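Local coordinates for stomatin operon partner protein (Pyrococcus horikoshii OT3, PDB 3WWV) that forms the C-terminal OB-fold domain of a membrane-bound serine protease that cleaves substrates near hydrophobic or aromatic residues, including a stomatin homolog in vitro, at residues 16-19 with 25-28; 51-54 with 60-63. All coordinates share one frame; numbering follows the deposited sequence.

Interaction 1: residues 16-19 with 25-28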
loop_
_atom_site.group_PDB
_atom_site.type_symbol
_atom_site.label_atom_id
_atom_site.label_comp_id
_atom_site.label_asym_id
_atom_site.label_seq_id
_atom_site.Cartn_x
_atom_site.Cartn_y
_atom_site.Cartn_z
ATOM N N THR A 16 12.063 5.860 2.554
ATOM C CA THR A 16 12.472 6.445 3.816
ATOM C C THR A 16 12.191 7.923 3.722
ATOM O O THR A 16 12.473 8.544 2.693
ATOM C CB THR A 16 13.968 6.203 4.063
ATOM O OG1 THR A 16 14.254 4.815 3.855
ATOM C CG2 THR A 16 14.366 6.580 5.485
ATOM N N VAL A 17 11.597 8.481 4.775
ATOM C CA VAL A 17 11.341 9.912 4.822
ATOM C C VAL A 17 12.685 10.636 4.892
ATOM O O VAL A 17 13.516 10.323 5.748
ATOM C CB VAL A 17 10.464 10.314 6.028
ATOM C CG1 VAL A 17 10.259 11.827 6.056
ATOM C CG2 VAL A 17 9.121 9.584 6.014
ATOM N N VAL A 18 12.893 11.583 3.976
ATOM C CA VAL A 18 14.086 12.428 3.975
ATOM C C VAL A 18 13.745 13.854 4.419
ATOM O O VAL A 18 14.588 14.564 4.964
ATOM C CB VAL A 18 14.848 12.384 2.624
ATOM C CG1 VAL A 18 15.404 10.987 2.381
ATOM C CG2 VAL A 18 13.948 12.761 1.458
ATOM N N GLU A 19 12.491 14.251 4.220
ATOM C CA GLU A 19 11.978 15.496 4.775
ATOM C C GLU A 19 10.584 15.246 5.358
ATOM O O GLU A 19 9.666 14.860 4.631
ATOM C CB GLU A 19 11.937 16.592 3.704
ATOM C CG GLU A 19 11.314 17.892 4.177
ATOM C CD GLU A 19 11.275 18.948 3.090
ATOM O OE1 GLU A 19 12.289 19.655 2.909
ATOM O OE2 GLU A 19 10.231 19.077 2.422
ATOM N N GLY A 25 5.722 16.153 2.299
ATOM C CA GLY A 25 7.175 16.173 2.464
ATOM C C GLY A 25 7.887 15.457 1.332
ATOM O O GLY A 25 7.420 15.462 0.192
ATOM N N MET A 26 8.990 14.802 1.668
ATOM C CA MET A 26 9.894 14.263 0.682
ATOM C C MET A 26 10.355 12.876 1.127
ATOM O O MET A 26 10.723 12.692 2.286
ATOM C CB MET A 26 11.089 15.211 0.566
ATOM C CG MET A 26 11.780 15.225 -0.778
ATOM S SD MET A 26 10.894 16.226 -1.978
ATOM C CE MET A 26 11.654 15.651 -3.495
ATOM N N ILE A 27 10.321 11.897 0.224
ATOM C CA ILE A 27 10.835 10.556 0.536
ATOM C C ILE A 27 11.840 10.056 -0.502
ATOM O O ILE A 27 11.859 10.517 -1.647
ATOM C CB ILE A 27 9.727 9.482 0.718
ATOM C CG1 ILE A 27 9.003 9.185 -0.604
ATOM C CG2 ILE A 27 8.773 9.857 1.839
ATOM C CD1 ILE A 27 7.969 8.075 -0.503
ATOM N N LYS A 28 12.676 9.111 -0.087
ATOM C CA LYS A 28 13.577 8.451 -1.006
ATOM C C LYS A 28 13.056 7.046 -1.276
ATOM O O LYS A 28 12.871 6.259 -0.350
ATOM C CB LYS A 28 14.997 8.420 -0.443
ATOM C CG LYS A 28 16.073 8.382 -1.521
ATOM C CD LYS A 28 17.456 8.623 -0.926
ATOM C CE LYS A 28 18.524 8.737 -2.006
ATOM N NZ LYS A 28 18.367 9.979 -2.818
#
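Val18 and Glu19 both direct their backbone N-H at one acceptor, Met26 O, and this shared carbonyl marks the irregularity in the antiparallel pairing of 16-19 with 25-28. Val18 N and Glu19 N each lie 3.0 Å from Met26 O, and both come from the same face of its plane, tilted out of it by 27° and 30°. Met26 N answers to Glu19 O, on a lone pair of that oxygen. Two residues thus stand opposite one, and the register moves by a residue between the pairs Val17-Ile27 and Glu19-Met26. Beyond the bulge, regular pairing holds at Thr16 and Lys28, where Lys28 N reaches Thr16 O at 2.8 Å.

The tightly packed side is the inner face, as burial and neighbours show: Val17 and Ile27 are buried, their CG2 methyls 4.2 Å apart, and Leu60, Val62 and Val50 pack on Ile27. The face of Thr16, Glu19, Met26 and Lys28 is more open to solvent, and its approaches are close only near the backbone. There Glu19 CB touches Met26 CB at 3.5 Å, but Glu19 then runs outward in an extended chain. Lys28 likewise leads its amine away to Gly31 O.

Val18, at the bulge, lays its two methyls across Met26 and Lys28. With chi1 at -65°, its CG2 sits between backbone N and carbonyl carbon, 3.3 Å from Met26 O, and its CG1 rests 3.8 Å from Lys28 CB. Substituting an alanine here would probably leave Lys28 CB and Met26 CB without their methyl partners and thin the cover beside Met26 O. Two successive N-H groups on one carbonyl, with the register shifted by one, define a classic beta bulge, here in a hairpin of the OB-fold barrel.

Interaction 2: residues 51-54 with 60-63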
loop_
_atom_site.group_PDB
_atom_site.type_symbol
_atom_site.label_atom_id
_atom_site.label_comp_id
_atom_site.label_asym_id
_atom_site.label_seq_id
_atom_site.Cartn_x
_atom_site.Cartn_y
_atom_site.Cartn_z
ATOM N N ARG A 51 5.418 2.941 3.350
ATOM C CA ARG A 51 4.960 2.071 2.276
ATOM C C ARG A 51 4.179 2.907 1.263
ATOM O O ARG A 51 3.332 3.694 1.659
ATOM C CB ARG A 51 4.028 1.015 2.869
ATOM C CG ARG A 51 3.708 -0.156 1.949
ATOM C CD ARG A 51 4.458 -1.398 2.390
ATOM N NE ARG A 51 5.534 -1.724 1.475
ATOM C CZ ARG A 51 6.495 -2.609 1.722
ATOM N NH1 ARG A 51 6.544 -3.250 2.882
ATOM N NH2 ARG A 51 7.421 -2.840 0.808
ATOM N N VAL A 52 4.438 2.728 -0.029
ATOM C CA VAL A 52 3.709 3.478 -1.058
ATOM C C VAL A 52 2.369 2.791 -1.370
ATOM O O VAL A 52 2.360 1.638 -1.791
ATOM C CB VAL A 52 4.542 3.659 -2.358
ATOM C CG1 VAL A 52 3.842 4.614 -3.318
ATOM C CG2 VAL A 52 5.951 4.160 -2.050
ATOM N N VAL A 53 1.252 3.490 -1.162
ATOM C CA VAL A 53 -0.080 2.878 -1.308
ATOM C C VAL A 53 -0.891 3.415 -2.488
ATOM O O VAL A 53 -1.843 2.762 -2.945
ATOM C CB VAL A 53 -0.925 2.948 -0.005
ATOM C CG1 VAL A 53 -0.239 2.180 1.121
ATOM C CG2 VAL A 53 -1.200 4.390 0.416
ATOM N N ASP A 54 -0.518 4.598 -2.977
ATOM C CA ASP A 54 -1.201 5.240 -4.108
ATOM C C ASP A 54 -0.323 6.339 -4.680
ATOM O O ASP A 54 0.762 6.600 -4.170
ATOM C CB ASP A 54 -2.540 5.836 -3.659
ATOM C CG ASP A 54 -3.527 6.013 -4.798
ATOM O OD1 ASP A 54 -3.238 5.637 -5.961
ATOM O OD2 ASP A 54 -4.618 6.542 -4.523
ATOM N N LEU A 60 3.689 10.788 -4.170
ATOM C CA LEU A 60 3.436 9.450 -3.603
ATOM C C LEU A 60 2.614 9.538 -2.321
ATOM O O LEU A 60 2.892 10.364 -1.456
ATOM C CB LEU A 60 4.752 8.720 -3.324
ATOM C CG LEU A 60 5.717 8.586 -4.491
ATOM C CD1 LEU A 60 6.973 7.847 -4.057
ATOM C CD2 LEU A 60 5.054 7.876 -5.659
ATOM N N ILE A 61 1.594 8.689 -2.214
ATOM C CA ILE A 61 0.772 8.602 -1.004
ATOM C C ILE A 61 1.234 7.386 -0.233
ATOM O O ILE A 61 1.371 6.296 -0.789
ATOM C CB ILE A 61 -0.729 8.574 -1.339
ATOM C CG1 ILE A 61 -1.106 9.907 -1.999
ATOM C CG2 ILE A 61 -1.588 8.363 -0.090
ATOM C CD1 ILE A 61 -2.250 9.787 -2.972
ATOM N N VAL A 62 1.524 7.591 1.047
ATOM C CA VAL A 62 2.254 6.617 1.844
ATOM C C VAL A 62 1.583 6.479 3.199
ATOM O O VAL A 62 0.904 7.408 3.658
ATOM C CB VAL A 62 3.734 7.030 2.044
ATOM C CG1 VAL A 62 4.452 7.216 0.713
ATOM C CG2 VAL A 62 3.854 8.300 2.867
ATOM N N VAL A 63 1.751 5.310 3.810
ATOM C CA VAL A 63 1.481 5.097 5.237
ATOM C C VAL A 63 2.817 4.710 5.867
ATOM O O VAL A 63 3.717 4.254 5.151
ATOM C CB VAL A 63 0.420 3.983 5.499
ATOM C CG1 VAL A 63 -0.941 4.386 4.933
ATOM C CG2 VAL A 63 0.855 2.636 4.931
#
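Arg51 and Val63 open the backbone ladder between 51-54 and 60-63 with a reciprocal pair of hydrogen bonds. Arg51 N lies 2.8 Å from Val63 O, with a C=O...N angle of 170°, and Val63 N returns to Arg51 O. Further along, Val53 N binds Ile61 O at 2.8 Å in the carbonyl plane, whereas Asp54 N reaches that oxygen only weakly, at 3.4 Å. Val53 and Asp54 therefore both face Ile61 in a classic bulge. Ile61 N closes the ladder on Asp54 O from 48° above the carbonyl plane.

Among the apolar contacts, Val52 CG1 meets Leu60 CD2 at 4.2 Å and Val52 CG2 approaches Val62 CG1. From the bulge, Val53 reaches two partners: its side chain crosses that of Val63 at about a right angle, Val53 CG1 4.0 Å from Val63 CG2, and its CG2 lies 4.0 Å from Ile61 CG2. Its chi1 of -62° sets the two methyls to these separate neighbours.

The charged end of Arg51 finds partners outside the two segments: NH1 makes a salt bridge to Glu65 OE2 and NE hydrogen-bonds Gly12 O. Arg51 NH1 of the second subunit is also close, a like charge that Glu65 would probably help to offset. The chemistry implies a hairpin bound by backbone polarity, with Val52, Leu60 and Val62 on its buried side and a mixed apolar and charged surface facing the second subunit, whose Ile11 packs on Val53 and Val63.

How the interactions relate
From the N terminus, strand 14-19 turns back into strand 24-29, and interaction 1 closes that short hairpin. The chain then runs through strand 32-38 before strands 49-56 and 59-64 form a second hairpin, closed by interaction 2. The two loops follow in series, neither nesting nor crossing. Their strands are nevertheless joined in space: 14-19 neighbours 49-56, and 32-38 lies between 24-29 and 59-64. The centres are 12 Å apart, yet the cores meet directly, with Ile27 CD1 3.7 Å from Leu60 CD1 and 3.8 Å from Val62 CG1. The two bulged hairpins thus share one hydrophobic interior within the OB-fold domain.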